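PDB 2FVG: endoglucanase, which probably acts as an aminopeptidase of the M42 family, working with two divalent metal cations bound in each subunit. Local coordinates for residues L7-G12 / V151-E156; Q97-K102 / I144-S149. All blocks are in the same frame, centred on the assembly; numbering follows the deposited sequence.

How the contacts relate
The chain enters contact 1 at once: helix 4-9 and the turn after it supply residues 7-12, whose partner, 151-156, closes a loop of 138 residues. Within that loop lies contact 2, where 97-102 meets 144-149 and closes a shorter loop of 41 residues, so the two are nested and do not cross. Contact 2 is internal to the six-stranded antiparallel sheet. Contact 1 joins the N-terminal helix to the connection from strand 147-150 of that sheet to strand 155-157 of the large mixed sheet. The two contacts also touch directly: Pro11 CB lies 3.2 Å from Ser149 OG, and Val151 CG2 is 3.7 Å from Gln97 CB.

Contact 1: residues L7-G12 / V151-E156; sequences LSMMPG and VSDYIE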
loop_
_atom_site.group_PDB
_atom_site.type_symbol
_atom_site.label_atom_id
_atom_site.label_comp_id
_atom_site.label_asym_id
_atom_site.label_seq_id
_atom_site.Cartn_x
_atom_site.Cartn_y
_atom_site.Cartn_z
ATOM N N LEU A 7 -3.848 -7.642 6.402
ATOM C CA LEU A 7 -3.780 -6.431 5.586
ATOM C C LEU A 7 -3.950 -6.748 4.118
ATOM O O LEU A 7 -4.789 -6.154 3.439
ATOM C CB LEU A 7 -2.496 -5.646 5.858
ATOM C CG LEU A 7 -2.623 -4.916 7.196
ATOM C CD1 LEU A 7 -1.291 -4.411 7.657
ATOM C CD2 LEU A 7 -3.675 -3.762 7.109
ATOM N N SER A 8 -3.185 -7.722 3.651
ATOM C CA SER A 8 -3.255 -8.173 2.270
ATOM C C SER A 8 -4.650 -8.626 1.833
ATOM O O SER A 8 -5.187 -8.167 0.807
ATOM C CB SER A 8 -2.295 -9.350 2.083
ATOM O OG SER A 8 -2.604 -9.999 0.860
HETATM N N MSE A 9 -5.244 -9.517 2.615
HETATM C CA MSE A 9 -6.528 -10.148 2.252
HETATM C C MSE A 9 -7.766 -9.275 2.350
HETATM O O MSE A 9 -8.739 -9.468 1.617
HETATM C CB MSE A 9 -6.743 -11.395 3.096
HETATM C CG MSE A 9 -5.728 -12.461 2.811
HETATM SE SE MSE A 9 -6.176 -14.073 3.785
HETATM C CE MSE A 9 -7.917 -14.499 2.795
HETATM N N MSE A 10 -7.708 -8.316 3.259
HETATM C CA MSE A 10 -8.804 -7.415 3.546
HETATM C C MSE A 10 -9.171 -6.525 2.359
HETATM O O MSE A 10 -8.287 -6.137 1.601
HETATM C CB MSE A 10 -8.305 -6.555 4.675
HETATM C CG MSE A 10 -9.264 -5.707 5.385
HETATM SE SE MSE A 10 -8.126 -5.075 6.828
HETATM C CE MSE A 10 -8.003 -6.766 7.965
ATOM N N PRO A 11 -10.479 -6.200 2.193
ATOM C CA PRO A 11 -10.868 -5.306 1.126
ATOM C C PRO A 11 -10.722 -3.835 1.537
ATOM O O PRO A 11 -11.069 -3.466 2.660
ATOM C CB PRO A 11 -12.350 -5.657 0.890
ATOM C CG PRO A 11 -12.839 -6.229 2.167
ATOM C CD PRO A 11 -11.642 -6.642 2.991
ATOM N N GLY A 12 -10.219 -3.016 0.617
ATOM C CA GLY A 12 -10.031 -1.571 0.822
ATOM C C GLY A 12 -9.705 -0.857 -0.489
ATOM O O GLY A 12 -8.631 -0.276 -0.675
ATOM N N VAL A 151 -10.570 -11.179 -4.659
ATOM C CA VAL A 151 -10.487 -12.123 -3.557
ATOM C C VAL A 151 -9.160 -12.850 -3.728
ATOM O O VAL A 151 -8.799 -13.270 -4.835
ATOM C CB VAL A 151 -11.652 -13.111 -3.544
ATOM C CG1 VAL A 151 -11.320 -14.321 -2.674
ATOM C CG2 VAL A 151 -12.906 -12.429 -3.054
ATOM N N SER A 152 -8.416 -12.960 -2.639
ATOM C CA SER A 152 -7.164 -13.667 -2.684
ATOM C C SER A 152 -6.783 -14.179 -1.315
ATOM O O SER A 152 -7.176 -13.620 -0.292
ATOM C CB SER A 152 -6.048 -12.788 -3.243
ATOM O OG SER A 152 -4.899 -13.580 -3.475
ATOM N N ASP A 153 -6.025 -15.262 -1.329
ATOM C CA ASP A 153 -5.531 -15.904 -0.150
ATOM C C ASP A 153 -4.145 -15.315 0.089
ATOM O O ASP A 153 -3.624 -14.575 -0.736
ATOM C CB ASP A 153 -5.457 -17.405 -0.448
ATOM C CG ASP A 153 -5.346 -18.261 0.801
ATOM O OD1 ASP A 153 -5.141 -17.718 1.918
ATOM O OD2 ASP A 153 -5.467 -19.497 0.653
ATOM N N TYR A 154 -3.564 -15.589 1.238
ATOM C CA TYR A 154 -2.222 -15.142 1.536
ATOM C C TYR A 154 -1.444 -16.369 1.966
ATOM O O TYR A 154 -1.764 -16.979 2.974
ATOM C CB TYR A 154 -2.228 -14.103 2.656
ATOM C CG TYR A 154 -0.850 -13.731 3.173
ATOM C CD1 TYR A 154 -0.259 -14.444 4.215
ATOM C CD2 TYR A 154 -0.150 -12.658 2.635
ATOM C CE1 TYR A 154 0.991 -14.104 4.696
ATOM C CE2 TYR A 154 1.086 -12.303 3.106
ATOM C CZ TYR A 154 1.661 -13.029 4.132
ATOM O OH TYR A 154 2.899 -12.667 4.604
ATOM N N ILE A 155 -0.433 -16.744 1.201
ATOM C CA ILE A 155 0.390 -17.894 1.561
ATOM C C ILE A 155 1.827 -17.461 1.751
ATOM O O ILE A 155 2.354 -16.667 0.996
ATOM C CB ILE A 155 0.254 -19.084 0.574
ATOM C CG1 ILE A 155 0.528 -18.637 -0.868
ATOM C CG2 ILE A 155 -1.146 -19.690 0.685
ATOM C CD1 ILE A 155 0.683 -19.779 -1.894
ATOM N N GLU A 156 2.472 -18.018 2.755
ATOM C CA GLU A 156 3.810 -17.616 3.115
ATOM C C GLU A 156 4.651 -18.862 3.356
ATOM O O GLU A 156 4.321 -19.649 4.243
ATOM C CB GLU A 156 3.651 -16.851 4.423
ATOM C CG GLU A 156 4.809 -16.102 5.001
ATOM C CD GLU A 156 4.419 -15.496 6.356
ATOM O OE1 GLU A 156 4.283 -16.273 7.332
ATOM O OE2 GLU A 156 4.238 -14.253 6.453
HETATM O O HOH W 1 -4.148 -11.701 -0.388
HETATM O O HOH W 2 -9.084 -11.723 -0.080
#
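Met9, present as selenomethionine, reaches across to the backbone of Ser152 and the side chain of Tyr154. Its chain bends at the last torsion (chi3 66°), which brings the terminal methyl CE to 3.3 Å from Ser152 O. Nearer the backbone, Met9 CG packs 3.9 Å from Tyr154 CB, and the two side chains cross at about a right angle. Ser8 touches the same tyrosine further out, its CB lying 4.0 Å from Tyr154 CD2 in an oblique approach to the ring.

No direct hydrogen bond crosses between the segments; two waters do that work. Water 1 donates to Ser8 OG at 2.6 Å and to Asp153 O at 2.9 Å. Water 2 donates to Met9 O and accepts from Ser152 N, the latter at 2.9 Å, which ties the end of the helix to the opposing backbone.

Behind this first shell, Tyr154 OH donates to Glu156 OE2 at 2.8 Å; the carboxylate oxygen lies at the ring edge, in the ring plane, and is met on its anti side, 33° out of the carboxylate plane. This bond holds the far end of the ring, while Tyr154 N donates to Asp153 OD1. Ser8 OG is also hydrogen-bonded to Lys164 O, and Ser152 OG to Asn311 OD1.

The side chain of Ser152 is about 9 Å from that of His308, a predicted zinc ligand. Residues 151-154 connect the six-stranded sheet to the mixed sheet, so this is a water-bridged helix-to-linker contact at the junction of the two sheets, consistent with the M42 fold, in which a smaller beta-rich domain is joined to the metal-binding catalytic domain.

Contact 2: residues Q97-K102 / I144-S149; sequences QVKNLK and IGDYVS
The flat amide of Gln97 takes Asn100 N at OE1, 3.3 Å away, with the donor above the carbonyl plane, 62° out of it. Chi1 (75°) sets Gln97 CG in the crowded position between the backbone N and the carbonyl carbon, where it lies 3.5 Å from Ser149 OG. A second flat group, the Asp146 carboxylate, meets Lys99 NZ at OD2, 3.0 Å away, in a salt bridge whose hydrogen bond is weak; the two side chains cross at about a right angle, and the stronger polar partner of OD2 is Ser143 N, which hydrogen-bonds it.

An alanine in place of Gln97 would probably leave Asn100 N without this acceptor and open a gap beside Ser149 OG.

Backbone pairing fixes the register: Gln97 N donates to Ser149 O at 2.8 Å, and Ser149 N returns a bond to Gln97 O at 3.0 Å. On the sheet face opposite the Gln97 and Ser149 side chains, Val98 CG2 presses on Val148 CG2 at 3.3 Å, tighter than usual for carbons. Water 3 links Lys99 N to Tyr147 O. Val98 and Leu101 exchange backbone N-H...O hydrogen bonds around a type I' turn, forming a beta hairpin whose first strand pairs with strand 147-150 in the six-stranded antiparallel sheet.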
loop_
_atom_site.group_PDB
_atom_site.type_symbol
_atom_site.label_atom_id
_atom_site.label_comp_id
_atom_site.label_asym_id
_atom_site.label_seq_id
_atom_site.Cartn_x
_atom_site.Cartn_y
_atom_site.Cartn_z
ATOM N N GLN A 97 -15.289 -9.718 -4.612
ATOM C CA GLN A 97 -16.285 -9.703 -3.550
ATOM C C GLN A 97 -16.898 -8.336 -3.346
ATOM O O GLN A 97 -16.247 -7.328 -3.580
ATOM C CB GLN A 97 -15.697 -10.162 -2.229
ATOM C CG GLN A 97 -14.812 -9.134 -1.577
ATOM C CD GLN A 97 -15.015 -9.101 -0.076
ATOM O OE1 GLN A 97 -15.591 -8.144 0.464
ATOM N NE2 GLN A 97 -14.607 -10.164 0.598
ATOM N N VAL A 98 -18.167 -8.313 -2.932
ATOM C CA VAL A 98 -18.884 -7.072 -2.658
ATOM C C VAL A 98 -19.575 -7.343 -1.336
ATOM O O VAL A 98 -20.344 -8.295 -1.214
ATOM C CB VAL A 98 -19.903 -6.718 -3.771
ATOM C CG1 VAL A 98 -20.697 -5.441 -3.433
ATOM C CG2 VAL A 98 -19.202 -6.515 -5.078
ATOM N N LYS A 99 -19.280 -6.518 -0.343
ATOM C CA LYS A 99 -19.799 -6.689 1.006
ATOM C C LYS A 99 -19.834 -8.154 1.434
ATOM O O LYS A 99 -20.892 -8.696 1.782
ATOM C CB LYS A 99 -21.140 -5.963 1.186
ATOM C CG LYS A 99 -20.970 -4.437 1.112
ATOM C CD LYS A 99 -22.247 -3.669 1.302
ATOM C CE LYS A 99 -23.264 -4.020 0.238
ATOM N NZ LYS A 99 -24.471 -3.132 0.276
ATOM N N ASN A 100 -18.655 -8.785 1.380
ATOM C CA ASN A 100 -18.465 -10.175 1.815
ATOM C C ASN A 100 -19.194 -11.254 1.003
ATOM O O ASN A 100 -19.244 -12.398 1.412
ATOM C CB ASN A 100 -18.808 -10.316 3.304
ATOM C CG ASN A 100 -17.892 -9.496 4.198
ATOM O OD1 ASN A 100 -16.706 -9.323 3.903
ATOM N ND2 ASN A 100 -18.437 -9.000 5.309
ATOM N N LEU A 101 -19.759 -10.873 -0.138
ATOM C CA LEU A 101 -20.436 -11.795 -1.033
ATOM C C LEU A 101 -19.481 -12.062 -2.199
ATOM O O LEU A 101 -19.156 -11.148 -2.942
ATOM C CB LEU A 101 -21.741 -11.165 -1.535
ATOM C CG LEU A 101 -22.641 -12.010 -2.424
ATOM C CD1 LEU A 101 -23.309 -13.097 -1.604
ATOM C CD2 LEU A 101 -23.680 -11.126 -3.046
ATOM N N LYS A 102 -19.034 -13.307 -2.352
ATOM C CA LYS A 102 -18.097 -13.663 -3.429
ATOM C C LYS A 102 -18.743 -13.843 -4.814
ATOM O O LYS A 102 -19.858 -14.347 -4.942
ATOM C CB LYS A 102 -17.252 -14.880 -3.035
ATOM C CG LYS A 102 -16.374 -14.599 -1.821
ATOM C CD LYS A 102 -15.327 -15.680 -1.559
ATOM C CE LYS A 102 -14.685 -15.460 -0.182
ATOM N N ILE A 144 -25.838 -0.369 -6.448
ATOM C CA ILE A 144 -25.060 0.513 -7.329
ATOM C C ILE A 144 -24.196 1.364 -6.417
ATOM O O ILE A 144 -24.684 1.916 -5.428
ATOM C CB ILE A 144 -25.945 1.462 -8.204
ATOM C CG1 ILE A 144 -26.705 0.701 -9.294
ATOM C CG2 ILE A 144 -25.097 2.571 -8.879
ATOM C CD1 ILE A 144 -27.925 -0.058 -8.821
ATOM N N GLY A 145 -22.904 1.422 -6.711
ATOM C CA GLY A 145 -21.998 2.217 -5.910
ATOM C C GLY A 145 -21.155 1.451 -4.928
ATOM O O GLY A 145 -20.208 2.022 -4.365
ATOM N N ASP A 146 -21.486 0.176 -4.692
ATOM C CA ASP A 146 -20.685 -0.647 -3.794
ATOM C C ASP A 146 -19.319 -0.923 -4.402
ATOM O O ASP A 146 -19.167 -0.974 -5.620
ATOM C CB ASP A 146 -21.372 -1.976 -3.439
ATOM C CG ASP A 146 -22.613 -1.800 -2.545
ATOM O OD1 ASP A 146 -22.780 -0.726 -1.905
ATOM O OD2 ASP A 146 -23.437 -2.754 -2.488
ATOM N N TYR A 147 -18.335 -1.109 -3.538
ATOM C CA TYR A 147 -16.975 -1.391 -3.966
ATOM C C TYR A 147 -16.708 -2.892 -4.057
ATOM O O TYR A 147 -17.069 -3.675 -3.165
ATOM C CB TYR A 147 -15.968 -0.670 -3.068
ATOM C CG TYR A 147 -15.964 0.818 -3.317
ATOM C CD1 TYR A 147 -15.081 1.381 -4.237
ATOM C CD2 TYR A 147 -16.867 1.664 -2.667
ATOM C CE1 TYR A 147 -15.087 2.759 -4.503
ATOM C CE2 TYR A 147 -16.886 3.052 -2.925
ATOM C CZ TYR A 147 -15.992 3.586 -3.847
ATOM O OH TYR A 147 -15.987 4.937 -4.108
ATOM N N VAL A 148 -16.075 -3.266 -5.160
ATOM C CA VAL A 148 -15.758 -4.644 -5.489
ATOM C C VAL A 148 -14.263 -4.845 -5.381
ATOM O O VAL A 148 -13.501 -4.126 -6.007
ATOM C CB VAL A 148 -16.152 -4.918 -6.962
ATOM C CG1 VAL A 148 -15.884 -6.362 -7.333
ATOM C CG2 VAL A 148 -17.633 -4.536 -7.216
ATOM N N SER A 149 -13.817 -5.795 -4.571
ATOM C CA SER A 149 -12.385 -6.032 -4.509
ATOM C C SER A 149 -12.068 -7.450 -4.977
ATOM O O SER A 149 -12.956 -8.304 -5.038
ATOM C CB SER A 149 -11.859 -5.774 -3.108
ATOM O OG SER A 149 -12.462 -6.633 -2.180
HETATM O O HOH W 3 -18.127 -3.834 -0.672
#